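Local coordinates for protein possible thiol-disulfide isomerase (Cytophaga hutchinsonii, PDB 3HCZ) that is of unproven function but, as a thioredoxin-fold domain of a possible thiol-disulfide isomerase, probably takes part in thiol-disulfide exchange, at residues 52-55 and 56-59; 100-103 and 104-107; 117-120 and 121-125; 135-138 and 139-143. All coordinates share one frame; numbering follows the deposited sequence. Where two conformers were deposited one is given.

Contact 1: 52-55 and 56-59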
loop_
_atom_site.group_PDB
_atom_site.type_symbol
_atom_site.label_atom_id
_atom_site.label_comp_id
_atom_site.label_asym_id
_atom_site.label_seq_id
_atom_site.Cartn_x
_atom_site.Cartn_y
_atom_site.Cartn_z
ATOM N N LYS A 52 7.596 10.248 -2.378
ATOM C CA LYS A 52 6.632 11.290 -2.118
ATOM C C LYS A 52 5.475 10.807 -1.237
ATOM O O LYS A 52 4.977 11.558 -0.406
ATOM C CB LYS A 52 6.098 11.878 -3.422
ATOM C CG LYS A 52 7.105 12.842 -4.059
ATOM C CD LYS A 52 6.585 13.400 -5.372
ATOM C CE LYS A 52 7.464 14.516 -5.919
ATOM N NZ LYS A 52 7.309 15.781 -5.134
ATOM N N LEU A 53 5.026 9.570 -1.455
ATOM C CA LEU A 53 4.015 8.964 -0.588
ATOM C C LEU A 53 4.612 8.836 0.815
ATOM O O LEU A 53 3.915 9.020 1.812
ATOM C CB LEU A 53 3.587 7.578 -1.107
ATOM C CG LEU A 53 2.487 6.904 -0.262
ATOM C CD1 LEU A 53 1.191 7.760 -0.196
ATOM C CD2 LEU A 53 2.192 5.477 -0.751
ATOM N N TYR A 54 5.902 8.516 0.888
ATOM C CA TYR A 54 6.548 8.373 2.210
ATOM C C TYR A 54 6.538 9.710 2.937
ATOM O O TYR A 54 6.183 9.760 4.109
ATOM C CB TYR A 54 7.955 7.785 2.110
ATOM C CG TYR A 54 8.520 7.374 3.466
ATOM C CD1 TYR A 54 8.222 6.117 4.007
ATOM C CD2 TYR A 54 9.311 8.250 4.200
ATOM C CE1 TYR A 54 8.737 5.736 5.278
ATOM C CE2 TYR A 54 9.830 7.888 5.436
ATOM C CZ TYR A 54 9.524 6.607 5.966
ATOM O OH TYR A 54 10.033 6.236 7.183
ATOM N N ASP A 55 6.890 10.792 2.231
ATOM C CA ASP A 55 6.854 12.121 2.804
ATOM C C ASP A 55 5.453 12.469 3.267
ATOM O O ASP A 55 5.291 13.010 4.350
ATOM C CB ASP A 55 7.287 13.174 1.793
ATOM C CG ASP A 55 8.736 13.069 1.416
ATOM O OD1 ASP A 55 9.567 12.528 2.188
ATOM O OD2 ASP A 55 9.049 13.576 0.319
ATOM N N TRP A 56 4.460 12.173 2.426
ATOM C CA TRP A 56 3.042 12.386 2.778
ATOM C C TRP A 56 2.665 11.596 4.053
ATOM O O TRP A 56 2.004 12.123 4.938
ATOM C CB TRP A 56 2.123 12.026 1.595
ATOM C CG TRP A 56 0.651 12.112 1.956
ATOM C CD1 TRP A 56 -0.187 13.195 1.788
ATOM C CD2 TRP A 56 -0.146 11.085 2.574
ATOM N NE1 TRP A 56 -1.448 12.900 2.263
ATOM C CE2 TRP A 56 -1.449 11.622 2.760
ATOM C CE3 TRP A 56 0.121 9.769 3.007
ATOM C CZ2 TRP A 56 -2.492 10.880 3.331
ATOM C CZ3 TRP A 56 -0.919 9.030 3.589
ATOM C CH2 TRP A 56 -2.208 9.599 3.751
ATOM N N TRP A 57 3.081 10.325 4.106
ATOM C CA TRP A 57 2.804 9.444 5.220
ATOM C C TRP A 57 3.422 9.977 6.519
ATOM O O TRP A 57 2.773 9.970 7.584
ATOM C CB TRP A 57 3.300 8.027 4.922
ATOM C CG TRP A 57 3.140 7.105 6.091
ATOM C CD1 TRP A 57 1.968 6.574 6.573
ATOM C CD2 TRP A 57 4.187 6.593 6.921
ATOM N NE1 TRP A 57 2.231 5.788 7.699
ATOM C CE2 TRP A 57 3.581 5.767 7.910
ATOM C CE3 TRP A 57 5.579 6.737 6.922
ATOM C CZ2 TRP A 57 4.326 5.100 8.884
ATOM C CZ3 TRP A 57 6.317 6.113 7.928
ATOM C CH2 TRP A 57 5.688 5.293 8.887
ATOM N N LEU A 58 4.668 10.442 6.447
ATOM C CA LEU A 58 5.292 11.016 7.625
ATOM C C LEU A 58 4.424 12.145 8.193
ATOM O O LEU A 58 4.311 12.268 9.411
ATOM C CB LEU A 58 6.685 11.553 7.308
ATOM C CG LEU A 58 7.769 10.531 7.053
ATOM C CD1 LEU A 58 9.053 11.249 6.640
ATOM C CD2 LEU A 58 8.041 9.680 8.320
ATOM N N LYS A 59 3.808 12.948 7.317
ATOM C CA LYS A 59 2.996 14.105 7.732
ATOM C C LYS A 59 1.589 13.742 8.215
ATOM O O LYS A 59 0.953 14.511 8.947
ATOM C CB LYS A 59 2.860 15.116 6.589
ATOM C CG LYS A 59 4.100 15.924 6.373
ATOM C CD LYS A 59 4.096 16.548 4.985
ATOM C CE LYS A 59 5.446 17.218 4.708
ATOM N NZ LYS A 59 5.993 16.790 3.365
HETATM O O HOH W 1 7.221 14.736 5.154
#

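Contact 2: 100-103 and 104-107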
loop_
_atom_site.group_PDB
_atom_site.type_symbol
_atom_site.label_atom_id
_atom_site.label_comp_id
_atom_site.label_asym_id
_atom_site.label_seq_id
_atom_site.Cartn_x
_atom_site.Cartn_y
_atom_site.Cartn_z
ATOM N N HIS A 100 2.696 -16.314 -1.682
ATOM C CA HIS A 100 1.275 -16.507 -1.465
ATOM C C HIS A 100 0.469 -15.588 -2.352
ATOM O O HIS A 100 -0.754 -15.611 -2.309
ATOM C CB HIS A 100 0.926 -16.264 -0.004
ATOM C CG HIS A 100 1.583 -17.230 0.929
ATOM N ND1 HIS A 100 1.494 -18.597 0.768
ATOM C CD2 HIS A 100 2.378 -17.031 2.003
ATOM C CE1 HIS A 100 2.196 -19.201 1.714
ATOM N NE2 HIS A 100 2.728 -18.269 2.491
ATOM N N THR A 101 1.141 -14.753 -3.134
ATOM C CA THR A 101 0.394 -13.703 -3.811
ATOM C C THR A 101 0.600 -13.704 -5.289
ATOM O O THR A 101 1.718 -13.639 -5.814
ATOM C CB THR A 101 0.731 -12.277 -3.308
ATOM O OG1 THR A 101 0.878 -12.257 -1.870
ATOM C CG2 THR A 101 -0.321 -11.284 -3.810
ATOM N N ASP A 102 -0.501 -13.770 -5.980
ATOM C CA ASP A 102 -0.472 -13.703 -7.401
ATOM C C ASP A 102 -0.874 -12.276 -7.783
ATOM O O ASP A 102 -2.069 -11.988 -7.739
ATOM C CB ASP A 102 -1.530 -14.680 -7.885
ATOM C CG ASP A 102 -1.428 -14.932 -9.352
ATOM O OD1 ASP A 102 -1.780 -16.073 -9.775
ATOM O OD2 ASP A 102 -0.991 -13.999 -10.078
ATOM N N PHE A 103 0.074 -11.370 -8.092
ATOM C CA PHE A 103 -0.291 -9.928 -8.177
ATOM C C PHE A 103 -1.196 -9.622 -9.369
ATOM O O PHE A 103 -2.049 -8.722 -9.316
ATOM C CB PHE A 103 0.923 -9.007 -8.154
ATOM C CG PHE A 103 1.693 -9.060 -6.863
ATOM C CD1 PHE A 103 1.240 -8.398 -5.756
ATOM C CD2 PHE A 103 2.886 -9.758 -6.792
ATOM C CE1 PHE A 103 1.920 -8.435 -4.531
ATOM C CE2 PHE A 103 3.587 -9.809 -5.588
ATOM C CZ PHE A 103 3.126 -9.141 -4.464
ATOM N N LYS A 104 -1.012 -10.389 -10.426
ATOM C CA LYS A 104 -1.869 -10.275 -11.597
ATOM C C LYS A 104 -3.269 -10.837 -11.428
ATOM O O LYS A 104 -4.239 -10.139 -11.701
ATOM C CB LYS A 104 -1.208 -10.896 -12.803
ATOM C CG LYS A 104 -0.653 -9.856 -13.745
ATOM C CD LYS A 104 0.839 -9.758 -13.588
ATOM C CE LYS A 104 1.460 -9.874 -14.958
ATOM N NZ LYS A 104 2.927 -9.859 -14.813
ATOM N N ILE A 105 -3.403 -12.069 -10.948
ATOM C CA ILE A 105 -4.751 -12.611 -10.736
ATOM C C ILE A 105 -5.475 -11.830 -9.630
ATOM O O ILE A 105 -6.567 -11.315 -9.844
ATOM C CB ILE A 105 -4.789 -14.146 -10.433
ATOM C CG1 ILE A 105 -4.313 -14.947 -11.651
ATOM C CG2 ILE A 105 -6.215 -14.596 -9.884
ATOM C CD1 ILE A 105 -4.229 -16.465 -11.427
ATOM N N THR A 106 -4.863 -11.734 -8.455
ATOM C CA THR A 106 -5.568 -11.194 -7.299
ATOM C C THR A 106 -5.807 -9.662 -7.338
ATOM O O THR A 106 -6.886 -9.191 -6.969
ATOM C CB THR A 106 -4.900 -11.679 -5.979
ATOM O OG1 THR A 106 -4.777 -13.115 -6.023
ATOM C CG2 THR A 106 -5.747 -11.317 -4.778
ATOM N N TYR A 107 -4.822 -8.891 -7.781
ATOM C CA TYR A 107 -4.877 -7.419 -7.688
ATOM C C TYR A 107 -4.758 -6.695 -9.020
ATOM O O TYR A 107 -4.802 -5.453 -9.061
ATOM C CB TYR A 107 -3.827 -6.886 -6.676
ATOM C CG TYR A 107 -4.342 -6.782 -5.255
ATOM C CD1 TYR A 107 -4.107 -7.813 -4.320
ATOM C CD2 TYR A 107 -5.092 -5.658 -4.845
ATOM C CE1 TYR A 107 -4.616 -7.715 -3.000
ATOM C CE2 TYR A 107 -5.591 -5.562 -3.534
ATOM C CZ TYR A 107 -5.314 -6.585 -2.619
ATOM O OH TYR A 107 -5.790 -6.489 -1.338
#

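Contact 3: 117-120 and 121-125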
loop_
_atom_site.group_PDB
_atom_site.type_symbol
_atom_site.label_atom_id
_atom_site.label_comp_id
_atom_site.label_asym_id
_atom_site.label_seq_id
_atom_site.Cartn_x
_atom_site.Cartn_y
_atom_site.Cartn_z
ATOM N N VAL A 117 -6.939 2.867 -1.215
ATOM C CA VAL A 117 -7.139 3.325 0.142
ATOM C C VAL A 117 -8.194 2.394 0.734
ATOM O O VAL A 117 -9.255 2.152 0.132
ATOM C CB VAL A 117 -7.624 4.811 0.204
ATOM C CG1 VAL A 117 -7.792 5.274 1.651
ATOM C CG2 VAL A 117 -6.606 5.726 -0.559
ATOM N N LEU A 118 -7.899 1.873 1.921
ATOM C CA LEU A 118 -8.834 0.977 2.611
ATOM C C LEU A 118 -9.252 1.621 3.925
ATOM O O LEU A 118 -8.444 2.299 4.566
ATOM C CB LEU A 118 -8.141 -0.356 2.977
ATOM C CG LEU A 118 -7.327 -1.014 1.855
ATOM C CD1 LEU A 118 -6.565 -2.298 2.271
ATOM C CD2 LEU A 118 -8.223 -1.283 0.593
ATOM N N ASP A 119 -10.471 1.334 4.354
ATOM C CA ASP A 119 -10.919 1.812 5.674
ATOM C C ASP A 119 -10.401 0.940 6.852
ATOM O O ASP A 119 -9.540 0.039 6.665
ATOM C CB ASP A 119 -12.458 2.017 5.708
ATOM C CG ASP A 119 -13.247 0.715 5.829
ATOM O OD1 ASP A 119 -12.686 -0.393 5.920
ATOM O OD2 ASP A 119 -14.487 0.803 5.852
ATOM N N LYS A 120 -10.905 1.205 8.067
ATOM C CA LYS A 120 -10.412 0.465 9.239
ATOM C C LYS A 120 -10.614 -1.054 9.115
ATOM O O LYS A 120 -9.816 -1.820 9.673
ATOM C CB LYS A 120 -11.011 0.954 10.558
ATOM C CG LYS A 120 -12.424 0.533 10.770
ATOM C CD LYS A 120 -12.846 0.743 12.245
ATOM C CE LYS A 120 -12.770 -0.577 13.002
ATOM N NZ LYS A 120 -11.866 -0.461 14.188
ATOM N N ASN A 121 -11.642 -1.471 8.367
ATOM C CA ASN A 121 -11.937 -2.901 8.179
ATOM C C ASN A 121 -11.470 -3.456 6.829
ATOM O O ASN A 121 -11.930 -4.536 6.385
ATOM C CB ASN A 121 -13.425 -3.127 8.386
ATOM C CG ASN A 121 -13.880 -2.667 9.746
ATOM O OD1 ASN A 121 -13.287 -3.034 10.784
ATOM N ND2 ASN A 121 -14.893 -1.816 9.760
ATOM N N LYS A 122 -10.564 -2.718 6.183
ATOM C CA LYS A 122 -9.915 -3.126 4.913
ATOM C C LYS A 122 -10.881 -3.105 3.744
ATOM O O LYS A 122 -10.581 -3.688 2.686
ATOM C CB LYS A 122 -9.200 -4.486 4.984
ATOM C CG LYS A 122 -8.221 -4.632 6.178
ATOM C CD LYS A 122 -7.133 -3.538 6.167
ATOM C CE LYS A 122 -6.279 -3.577 7.465
ATOM N NZ LYS A 122 -7.124 -3.170 8.618
ATOM N N VAL A 123 -11.994 -2.384 3.914
ATOM C CA VAL A 123 -12.908 -2.139 2.774
ATOM C C VAL A 123 -12.315 -1.113 1.809
ATOM O O VAL A 123 -11.749 -0.083 2.214
ATOM C CB VAL A 123 -14.247 -1.695 3.231
ATOM C CG1 VAL A 123 -15.116 -1.202 2.011
ATOM C CG2 VAL A 123 -14.897 -2.833 3.963
ATOM N N ILE A 124 -12.456 -1.378 0.513
ATOM C CA ILE A 124 -11.866 -0.505 -0.467
ATOM C C ILE A 124 -12.686 0.782 -0.547
ATOM O O ILE A 124 -13.901 0.745 -0.891
ATOM C CB ILE A 124 -11.816 -1.210 -1.867
ATOM C CG1 ILE A 124 -10.841 -2.419 -1.818
ATOM C CG2 ILE A 124 -11.393 -0.192 -2.987
ATOM C CD1 ILE A 124 -11.087 -3.420 -2.955
ATOM N N ILE A 125 -12.033 1.915 -0.287
ATOM C CA ILE A 125 -12.761 3.226 -0.364
ATOM C C ILE A 125 -12.246 4.154 -1.488
ATOM O O ILE A 125 -12.931 5.106 -1.871
ATOM C CB ILE A 125 -12.810 3.979 0.996
ATOM C CG1 ILE A 125 -11.397 4.290 1.534
ATOM C CG2 ILE A 125 -13.599 3.131 2.045
ATOM C CD1 ILE A 125 -11.434 5.151 2.849
HETATM O O HOH W 2 -7.167 -0.359 8.079
HETATM O O HOH W 3 -15.879 -1.043 7.232
#

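Contact 4: 135-138 and 139-143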
loop_
_atom_site.group_PDB
_atom_site.type_symbol
_atom_site.label_atom_id
_atom_site.label_comp_id
_atom_site.label_asym_id
_atom_site.label_seq_id
_atom_site.Cartn_x
_atom_site.Cartn_y
_atom_site.Cartn_z
ATOM N N ASP A 135 -5.095 13.740 0.029
ATOM C CA ASP A 135 -5.581 14.673 1.043
ATOM C C ASP A 135 -7.010 15.008 0.725
ATOM O O ASP A 135 -7.892 14.952 1.596
ATOM C CB ASP A 135 -4.753 15.971 1.074
ATOM C CG ASP A 135 -3.502 15.853 1.922
ATOM O OD1 ASP A 135 -3.383 14.908 2.732
ATOM O OD2 ASP A 135 -2.635 16.739 1.787
ATOM N N ASP A 136 -7.263 15.341 -0.541
ATOM C CA ASP A 136 -8.609 15.666 -0.927
ATOM C C ASP A 136 -9.572 14.524 -0.879
ATOM O O ASP A 136 -10.722 14.712 -0.481
ATOM C CB ASP A 136 -8.657 16.345 -2.264
ATOM C CG ASP A 136 -8.908 17.753 -2.091
ATOM O OD1 ASP A 136 -7.940 18.501 -1.782
ATOM O OD2 ASP A 136 -10.113 18.098 -2.134
ATOM N N PHE A 137 -9.110 13.348 -1.281
ATOM C CA PHE A 137 -9.938 12.180 -1.150
ATOM C C PHE A 137 -10.350 11.978 0.332
ATOM O O PHE A 137 -11.528 11.781 0.600
ATOM C CB PHE A 137 -9.288 10.900 -1.675
ATOM C CG PHE A 137 -10.040 9.690 -1.232
ATOM C CD1 PHE A 137 -11.215 9.312 -1.902
ATOM C CD2 PHE A 137 -9.660 9.009 -0.066
ATOM C CE1 PHE A 137 -11.983 8.215 -1.446
ATOM C CE2 PHE A 137 -10.406 7.929 0.408
ATOM C CZ PHE A 137 -11.575 7.538 -0.243
ATOM N N LEU A 138 -9.399 12.018 1.276
ATOM C CA LEU A 138 -9.774 11.793 2.696
ATOM C C LEU A 138 -10.754 12.847 3.234
ATOM O O LEU A 138 -11.687 12.501 3.990
ATOM C CB LEU A 138 -8.560 11.648 3.622
ATOM C CG LEU A 138 -7.774 10.358 3.352
ATOM C CD1 LEU A 138 -6.436 10.415 3.995
ATOM C CD2 LEU A 138 -8.584 9.142 3.838
ATOM N N VAL A 139 -10.573 14.112 2.842
ATOM C CA VAL A 139 -11.531 15.154 3.272
ATOM C C VAL A 139 -12.938 14.829 2.811
ATOM O O VAL A 139 -13.867 14.841 3.622
ATOM C CB VAL A 139 -11.152 16.589 2.836
ATOM C CG1 VAL A 139 -12.230 17.559 3.298
ATOM C CG2 VAL A 139 -9.830 16.995 3.446
ATOM N N GLN A 140 -13.102 14.518 1.527
ATOM C CA GLN A 140 -14.439 14.324 0.957
ATOM C C GLN A 140 -15.085 13.066 1.516
ATOM O O GLN A 140 -16.287 13.051 1.815
ATOM C CB GLN A 140 -14.426 14.238 -0.585
ATOM C CG GLN A 140 -13.714 15.387 -1.375
ATOM C CD GLN A 140 -13.876 16.794 -0.782
ATOM O OE1 GLN A 140 -12.873 17.496 -0.556
ATOM N NE2 GLN A 140 -15.128 17.211 -0.531
ATOM N N TYR A 141 -14.273 12.018 1.659
ATOM C CA TYR A 141 -14.722 10.735 2.220
ATOM C C TYR A 141 -15.306 10.946 3.614
ATOM O O TYR A 141 -16.441 10.512 3.900
ATOM C CB TYR A 141 -13.579 9.731 2.295
ATOM C CG TYR A 141 -14.012 8.441 2.942
ATOM C CD1 TYR A 141 -14.840 7.545 2.264
ATOM C CD2 TYR A 141 -13.613 8.118 4.245
ATOM C CE1 TYR A 141 -15.256 6.353 2.860
ATOM C CE2 TYR A 141 -14.020 6.918 4.857
ATOM C CZ TYR A 141 -14.844 6.058 4.157
ATOM O OH TYR A 141 -15.240 4.892 4.743
ATOM N N GLU A 142 -14.571 11.652 4.463
ATOM C CA GLU A 142 -15.058 11.846 5.820
ATOM C C GLU A 142 -16.327 12.702 5.854
ATOM O O GLU A 142 -17.257 12.371 6.593
ATOM C CB GLU A 142 -13.966 12.335 6.763
ATOM C CG GLU A 142 -12.822 11.320 6.820
ATOM C CD GLU A 142 -11.876 11.610 7.917
ATOM O OE1 GLU A 142 -12.007 12.687 8.523
ATOM O OE2 GLU A 142 -11.002 10.770 8.194
ATOM N N LYS A 143 -16.399 13.740 5.018
ATOM C CA LYS A 143 -17.617 14.539 4.922
ATOM C C LYS A 143 -18.798 13.645 4.532
ATOM O O LYS A 143 -19.910 13.808 5.056
ATOM C CB LYS A 143 -17.460 15.695 3.926
ATOM C CG LYS A 143 -16.342 16.689 4.249
ATOM C CD LYS A 143 -16.283 17.065 5.727
ATOM C CE LYS A 143 -15.282 16.206 6.488
ATOM N NZ LYS A 143 -13.917 16.270 5.883
#

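Contact 1: 52-55 and 56-59
Helix 49-60 brings Tyr54 against Trp57 and Leu58, one turn further along. The first torsion of Tyr54 (-169°) swings its ring away from the backbone N and along the helix, where Trp57 CE3 sits over one face, toward the rim. The two rings are oblique, their planes 50° apart, and the nearest carbons are Tyr54 CE1 and Trp57 CZ3 at 3.6 Å. Tyr54 OH lies in the plane of the Trp57 ring, at its edge. Leu58 touches the same tyrosine ring obliquely, its CD1 3.7 Å from Tyr54 CE2. This helix links strands 33-39 and 65-71 in a beta-alpha-beta unit of the thioredoxin fold, and Trp57 turns inward to give its NE1 proton to Ile65 O. With alanine in place of Tyr54, the face now under Trp57 CE3 is gone, and Trp57 and Leu58 are likely to lose their shared aromatic neighbour. On the buried flank Leu53 CD1 meets Trp56 CE3 at 3.9 Å, while Trp56 NE1 bonds to Asp135 of helix 134-147. At the exposed flank the Lys59 N to Asp55 O bond is weak, and a water gives Asp55 O a second donor from 2.7 Å; Lys59 NZ bends over to donate weakly to that water.

Contact 2: 100-103 and 104-107
Thr106 N donates to Asp102 O at 2.9 Å and Tyr107 N to Phe103 O at 3.2 Å, the first backbone bonds of the short, weakly bonded helix 103-107. Asp102 is its N-cap. The carboxylate CG stands anti to the backbone N (chi1 -168°), a setting that brings OD2 over the first turn, where it accepts from Ile105 N at 3.2 Å. That bond is nearly straight, 172° at the hydrogen, yet it reaches OD2 from above the carboxylate plane. Ile105 lies across the same carboxylate, its CB 3.6 Å from Asp102 CG. Thr106 CB lies 3.3 Å from Asp102 O, and the threonine hydroxyl adds a weak bond to that oxygen. Phe103 turns its ring the other way, with Thr101 CG2 3.7 Å above the ring plane, toward the rim. Tyr107 also heads inward, and its hydroxyl bonds to the backbone oxygen of Pro12. A sulfate ion, probably from the crystallisation liquor, accepts from Lys104 N, though it is modelled so close to the Asp102 side chain that its exact placing is doubtful. The capping bond to Ile105 N is consistent with the partial positive charge of a helix N-terminus favouring an anionic acceptor.

Contact 3: 117-120 and 121-125
Asp119 and Val123 face each other obliquely across a tight hairpin, the carboxylate of one lying beside the CB of the other. Asp119 CG is tucked between its own backbone N and carbonyl carbon (chi1 77°), which folds the carboxylate back over the turn. There OD1 takes two backbone donors, Asn121 N and Val123 N, each at 2.9 Å and from opposite faces of the carboxylate plane. The other oxygen, OD2, accepts from a water that also receives a proton from Asn121 ND2. Shortened to alanine, Asp119 would probably leave both amides without their acceptor and the turn less firmly held. Residues 119-122 form a type I turn, closed by Lys122 N to Asp119 O at 3.0 Å, and the positive phi of Lys122 gives the G1 beta bulge that commonly follows it. Leu118 and Ile124, a non-hydrogen-bonded antiparallel pair, share one face of the sheet and meet at an angle, CD2 of Leu118 3.7 Å from CG1 of Ile124. Val117 and Ile125 meet through their CG1 atoms, also at 3.7 Å. Lys122 runs at about a right angle to Leu118 and carries its NZ to Val29 O. Val117 and Ile125 pack against helix 134-147, whereas Leu118 and Ile124 rest on Ala11; strand 33-39 flanks strand 114-118 on the side away from strand 124-127.

Contact 4: 135-138 and 139-143
The Phe137 ring has Tyr141 CB over one face, 4.3 Å from its centroid and 24° off the normal, a CH-pi contact. The two rings themselves hardly overlap: their planes are only 21° apart, but they are slid so far that the centroids stand 5.8 Å from each other. Both side chains leave the helix with CG opposite the backbone N (chi1 167° for Phe137), which lays them side by side and pointing the same way, one turn apart on helix 134-147. Of the Phe137 ring, CZ comes nearest to the tyrosine, 3.9 Å from Tyr141 CB. Beneath them the helix is regular, with Tyr141 N bonded to Phe137 O at 3.0 Å. Glu142 N closes the next bond on Leu138 O, and its CG lies 3.3 Å from that oxygen. Its extended chain carries the carboxylate to Tyr33, whose OH bonds to OE2. Val139, on the exposed side, leans its CG2 on Asp135 O at 3.4 Å. The helix is therefore amphipathic: Phe137, Leu138 and Tyr141 turn an apolar flank to the sheet, Phe137 on strand 124-127, Leu138 on Tyr33 of strand 33-39 and Tyr141 on both strands, while Glu142 adds a polar tie to strand 33-39 at its rim.

How the contacts relate
Contact 4 touches both contact 1 and contact 3, which do not meet each other (nearest atoms about 7 Å). Helix 49-60 packs on helix 134-147 with Trp56 CZ2 4.0 Å from Leu138 CD1, and contact 4 leans on the hairpin of contact 3, with Ile125 CG2 3.6 Å from Tyr141 OH. The centres of contacts 3 and 4 are about 13 Å apart. Contact 2 stands apart: its centre is about 26 Å from that of contact 1, across the centre of the chain, and its nearest atoms come to about 6 Å from contact 3. Helix 49-60 follows the Cys-X-X-Cys sequence, the probable redox site, as in thioredoxins; the sulfate lies at contact 2.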